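Local coordinates for protein titin (Homo sapiens, PDB 6H4L) that runs through half a muscle sarcomere as a giant structural protein, this part being one immunoglobulin-like domain of its M-band segment, at residues Glu48-Glu51 / His56-Asn59; Ser52-Tyr57 / Thr73-Thr78. All coordinates share one frame; numbering follows the deposited sequence.

Contact 1. Residues Glu48-Glu51 / His56-Asn59; sequences ELQE and HYTN
Two different parts of Glu-51 meet Tyr-57, its aliphatic stem and its carboxylate. The nonpolar part is a CH-pi contact: CG of Glu-51 stands over one face of the Tyr-57 ring, 3.8 Å from the centroid and shifted toward the rim, nearest to CZ. The first torsion of Tyr-57 (chi1 42°) places its own CG between its backbone N and carbonyl carbon, and this carries the ring toward the 48-51 loop.

Hydrogen bonding takes over at the end of the glutamate. Tyr-57 N donates to Glu-51 OE2 over 3.0 Å, nearly straight at 165°, and reaches the oxygen on its anti side, 26° out of the carboxylate plane. At the far end of the ring, Tyr-57 OH lies 3.2 Å from Leu-49 O, within hydrogen-bonding distance. A water links the same hydroxyl, at 3.0 Å, to the backbone N of Glu-51, which donates to it over 2.8 Å.

Strand 55-60 is outermost in its sheet; the residues flanking Tyr-57, His-56 and Thr-58, make backbone hydrogen bonds to Glu-67 and Thr-65 of strand 63-68. The Tyr-57 N-H faces the other way, so the glutamate supplies an acceptor that no further strand of this chain provides, while the phenol ties the preceding loop to the same residue.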
loop_
_atom_site.group_PDB
_atom_site.type_symbol
_atom_site.label_atom_id
_atom_site.label_comp_id
_atom_site.label_asym_id
_atom_site.label_seq_id
_atom_site.Cartn_x
_atom_site.Cartn_y
_atom_site.Cartn_z
ATOM N N GLU A 48 11.393 1.615 2.879
ATOM C CA GLU A 48 10.792 1.475 1.558
ATOM C C GLU A 48 10.883 0.042 1.045
ATOM O O GLU A 48 11.934 -0.606 1.139
ATOM C CB GLU A 48 11.408 2.447 0.548
ATOM C CG GLU A 48 10.714 2.397 -0.813
ATOM C CD GLU A 48 11.126 3.525 -1.739
ATOM O OE1 GLU A 48 12.007 4.322 -1.355
ATOM O OE2 GLU A 48 10.556 3.616 -2.850
ATOM N N LEU A 49 9.760 -0.452 0.531
ATOM C CA LEU A 49 9.685 -1.781 -0.056
ATOM C C LEU A 49 10.035 -1.739 -1.538
ATOM O O LEU A 49 9.637 -0.823 -2.258
ATOM C CB LEU A 49 8.281 -2.373 0.114
ATOM C CG LEU A 49 7.834 -2.798 1.515
ATOM C CD1 LEU A 49 6.351 -3.143 1.497
ATOM C CD2 LEU A 49 8.658 -3.992 2.009
ATOM N N GLN A 50 10.795 -2.738 -1.975
ATOM C CA GLN A 50 11.063 -2.941 -3.387
ATOM C C GLN A 50 10.353 -4.213 -3.822
ATOM O O GLN A 50 10.158 -5.126 -3.017
ATOM C CB GLN A 50 12.568 -3.091 -3.628
ATOM C CG GLN A 50 13.341 -1.783 -3.583
ATOM C CD GLN A 50 13.024 -0.885 -4.764
ATOM O OE1 GLN A 50 12.085 -0.090 -4.720
ATOM N NE2 GLN A 50 13.807 -1.013 -5.830
ATOM N N GLU A 51 9.968 -4.283 -5.091
ATOM C CA GLU A 51 9.390 -5.517 -5.615
ATOM C C GLU A 51 10.402 -6.663 -5.591
ATOM O O GLU A 51 11.601 -6.464 -5.817
ATOM C CB GLU A 51 8.843 -5.315 -7.025
ATOM C CG GLU A 51 7.690 -4.324 -7.066
ATOM C CD GLU A 51 6.789 -4.526 -8.267
ATOM O OE1 GLU A 51 7.201 -4.167 -9.390
ATOM O OE2 GLU A 51 5.670 -5.052 -8.086
ATOM N N HIS A 56 4.879 -7.631 -4.240
ATOM C CA HIS A 56 4.431 -7.055 -5.513
ATOM C C HIS A 56 3.445 -5.932 -5.235
ATOM O O HIS A 56 2.601 -6.055 -4.354
ATOM C CB HIS A 56 3.701 -8.095 -6.368
ATOM C CG HIS A 56 4.512 -9.309 -6.679
ATOM N ND1 HIS A 56 3.974 -10.578 -6.677
ATOM C CD2 HIS A 56 5.813 -9.451 -7.019
ATOM C CE1 HIS A 56 4.915 -11.453 -6.988
ATOM N NE2 HIS A 56 6.041 -10.795 -7.201
ATOM N N TYR A 57 3.523 -4.856 -6.006
ATOM C CA TYR A 57 2.499 -3.821 -5.897
ATOM C C TYR A 57 2.106 -3.253 -7.249
ATOM O O TYR A 57 2.906 -3.213 -8.182
ATOM C CB TYR A 57 2.895 -2.702 -4.921
ATOM C CG TYR A 57 4.336 -2.231 -5.001
ATOM C CD1 TYR A 57 4.748 -1.322 -5.971
ATOM C CD2 TYR A 57 5.274 -2.672 -4.082
ATOM C CE1 TYR A 57 6.063 -0.886 -6.028
ATOM C CE2 TYR A 57 6.589 -2.247 -4.135
ATOM C CZ TYR A 57 6.976 -1.354 -5.106
ATOM O OH TYR A 57 8.288 -0.936 -5.142
ATOM N N THR A 58 0.858 -2.805 -7.343
ATOM C CA THR A 58 0.328 -2.316 -8.604
ATOM C C THR A 58 -0.549 -1.095 -8.388
ATOM O O THR A 58 -1.018 -0.853 -7.276
ATOM C CB THR A 58 -0.536 -3.378 -9.301
ATOM O OG1 THR A 58 -1.609 -3.767 -8.432
ATOM C CG2 THR A 58 0.293 -4.605 -9.670
ATOM N N ASN A 59 -0.751 -0.326 -9.460
ATOM C CA ASN A 59 -1.679 0.802 -9.478
ATOM C C ASN A 59 -2.511 0.662 -10.736
ATOM O O ASN A 59 -1.995 0.779 -11.843
ATOM C CB ASN A 59 -0.935 2.149 -9.490
ATOM C CG ASN A 59 -1.883 3.345 -9.491
ATOM O OD1 ASN A 59 -3.087 3.197 -9.683
ATOM N ND2 ASN A 59 -1.337 4.537 -9.251
HETATM O O HOH W 1 10.471 -2.165 -6.872
#

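Contact 2. Residues Ser52-Tyr57 / Thr73-Thr78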
loop_
_atom_site.group_PDB
_atom_site.type_symbol
_atom_site.label_atom_id
_atom_site.label_comp_id
_atom_site.label_asym_id
_atom_site.label_seq_id
_atom_site.Cartn_x
_atom_site.Cartn_y
_atom_site.Cartn_z
ATOM N N SER A 52 9.906 -7.861 -5.297
ATOM C CA SER A 52 10.745 -9.044 -5.192
ATOM C C SER A 52 9.856 -10.263 -5.372
ATOM O O SER A 52 8.696 -10.127 -5.740
ATOM C CB SER A 52 11.430 -9.093 -3.827
ATOM O OG SER A 52 10.476 -9.227 -2.787
ATOM N N SER A 53 10.388 -11.457 -5.124
ATOM C CA SER A 53 9.554 -12.648 -5.199
ATOM C C SER A 53 8.514 -12.631 -4.079
ATOM O O SER A 53 7.470 -13.275 -4.175
ATOM C CB SER A 53 10.404 -13.916 -5.137
ATOM O OG SER A 53 11.181 -13.941 -3.956
ATOM N N LYS A 54 8.796 -11.868 -3.027
ATOM C CA LYS A 54 7.894 -11.793 -1.882
ATOM C C LYS A 54 6.883 -10.652 -1.978
ATOM O O LYS A 54 5.736 -10.796 -1.542
ATOM C CB LYS A 54 8.699 -11.658 -0.593
ATOM C CG LYS A 54 7.880 -11.865 0.663
ATOM C CD LYS A 54 8.787 -11.996 1.868
ATOM C CE LYS A 54 7.995 -12.349 3.109
ATOM N NZ LYS A 54 7.421 -13.713 3.043
ATOM N N ILE A 55 7.310 -9.536 -2.562
ATOM C CA ILE A 55 6.523 -8.303 -2.561
ATOM C C ILE A 55 6.168 -7.842 -3.978
ATOM O O ILE A 55 7.054 -7.678 -4.811
ATOM C CB ILE A 55 7.327 -7.171 -1.894
ATOM C CG1 ILE A 55 7.637 -7.509 -0.433
ATOM C CG2 ILE A 55 6.602 -5.846 -2.019
ATOM C CD1 ILE A 55 6.420 -7.591 0.456
ATOM N N HIS A 56 4.879 -7.631 -4.240
ATOM C CA HIS A 56 4.431 -7.055 -5.513
ATOM C C HIS A 56 3.445 -5.932 -5.235
ATOM O O HIS A 56 2.601 -6.055 -4.354
ATOM C CB HIS A 56 3.701 -8.095 -6.368
ATOM C CG HIS A 56 4.512 -9.309 -6.679
ATOM N ND1 HIS A 56 3.974 -10.578 -6.677
ATOM C CD2 HIS A 56 5.813 -9.451 -7.019
ATOM C CE1 HIS A 56 4.915 -11.453 -6.988
ATOM N NE2 HIS A 56 6.041 -10.795 -7.201
ATOM N N TYR A 57 3.523 -4.856 -6.006
ATOM C CA TYR A 57 2.499 -3.821 -5.897
ATOM C C TYR A 57 2.106 -3.253 -7.249
ATOM O O TYR A 57 2.906 -3.213 -8.182
ATOM C CB TYR A 57 2.895 -2.702 -4.921
ATOM C CG TYR A 57 4.336 -2.231 -5.001
ATOM C CD1 TYR A 57 4.748 -1.322 -5.971
ATOM C CD2 TYR A 57 5.274 -2.672 -4.082
ATOM C CE1 TYR A 57 6.063 -0.886 -6.028
ATOM C CE2 TYR A 57 6.589 -2.247 -4.135
ATOM C CZ TYR A 57 6.976 -1.354 -5.106
ATOM O OH TYR A 57 8.288 -0.936 -5.142
ATOM N N THR A 73 6.338 -14.316 10.592
ATOM C CA THR A 73 6.264 -13.369 11.699
ATOM C C THR A 73 6.962 -12.053 11.365
ATOM O O THR A 73 6.485 -10.975 11.734
ATOM C CB THR A 73 6.854 -13.961 12.985
ATOM O OG1 THR A 73 6.150 -15.164 13.319
ATOM C CG2 THR A 73 6.729 -12.970 14.132
ATOM N N ASP A 74 8.076 -12.147 10.646
ATOM C CA ASP A 74 8.865 -10.972 10.273
ATOM C C ASP A 74 8.108 -10.000 9.371
ATOM O O ASP A 74 8.510 -8.850 9.210
ATOM C CB ASP A 74 10.159 -11.400 9.578
ATOM N N ASP A 75 7.021 -10.473 8.776
ATOM C CA ASP A 75 6.235 -9.665 7.847
ATOM C C ASP A 75 5.178 -8.832 8.551
ATOM O O ASP A 75 4.542 -7.976 7.937
ATOM C CB ASP A 75 5.587 -10.573 6.808
ATOM C CG ASP A 75 6.602 -11.197 5.886
ATOM O OD1 ASP A 75 7.462 -10.451 5.370
ATOM O OD2 ASP A 75 6.552 -12.431 5.691
ATOM N N SER A 76 4.987 -9.090 9.838
ATOM C CA SER A 76 4.032 -8.328 10.632
ATOM C C SER A 76 4.513 -6.894 10.768
ATOM O O SER A 76 5.700 -6.609 10.616
ATOM C CB SER A 76 3.879 -8.947 12.025
ATOM O OG SER A 76 3.482 -10.304 11.951
ATOM N N GLY A 77 3.589 -5.988 11.061
ATOM C CA GLY A 77 3.964 -4.617 11.334
ATOM C C GLY A 77 3.134 -3.639 10.541
ATOM O O GLY A 77 2.044 -3.972 10.062
ATOM N N THR A 78 3.663 -2.430 10.384
ATOM C CA THR A 78 2.944 -1.351 9.721
ATOM C C THR A 78 3.321 -1.254 8.254
ATOM O O THR A 78 4.503 -1.164 7.916
ATOM C CB THR A 78 3.248 -0.001 10.405
ATOM O OG1 THR A 78 2.900 -0.083 11.796
ATOM C CG2 THR A 78 2.476 1.132 9.741
#
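The flat group here is the carboxylate of Asp-75, and Lys-54 approaches it from the side of its two oxygens and not over a face. CE of Lys-54 sits between them, 3.0 Å from Asp-75 OD1 and equally far from OD2, somewhat out of the carboxylate plane. The ammonium group is displaced to the same side of that plane and favours one oxygen: NZ of Lys-54 forms a salt bridge with Asp-75 OD2 at 3.1 Å, but lies 4.0 Å from OD1.

The lysine chain crosses extended from the turn at 52-54 and bends only at its last torsion (chi4 68°), which swings NZ aside and puts CE foremost, packed tightly against the acid. There NZ also donates to Leu-69 O. Asp-75 OD2 has a second partner as well, the backbone N of His-72, so the carboxylate, buried in the fold, is met by a charge and by a peptide N-H.

The lysine starts from a braced turn. Ser-52 OG accepts from Lys-54 N at 3.1 Å and from Ile-55 N at 3.2 Å, the first forming an ST turn, while Ser-52 N donates to Ile-55 O at 2.9 Å. On the other segment, residues 73-75 form a short 3-10 turn, and Asp-75 O accepts from Tyr-79 OH.

That last bond, with the sequence Asp-Ser-Gly-Thr-Tyr, is the tyrosine corner of the immunoglobulin I-set fold; the lysine-aspartate bridge joins the E-F loop to the turn just before strand D (55-60), beside the zinc site of Asp-70 and His-72.

Contacts 1 and 2 have centres about 10 Å apart; their ranges overlap at His-56 and Tyr-57 on strand 55-60, although contact 2 itself is made by Lys-54, just before that strand. Along the chain, 48-51 runs straight into 52-57, so one connection between strands 47-48 and 55-60 feeds both; 73-78 follows only after strand 63-68. They touch where Gln-50 O packs on Ile-55 CB, 3.7 Å away. Contact 1 stays local, fastening the loop to an outermost strand at the surface. Contact 2 reaches farther, to the turn that leads into strand 77-85. Together they link the first part of this edge strand, and the turn before it, to connections that belong to the other sheet of the immunoglobulin-like domain.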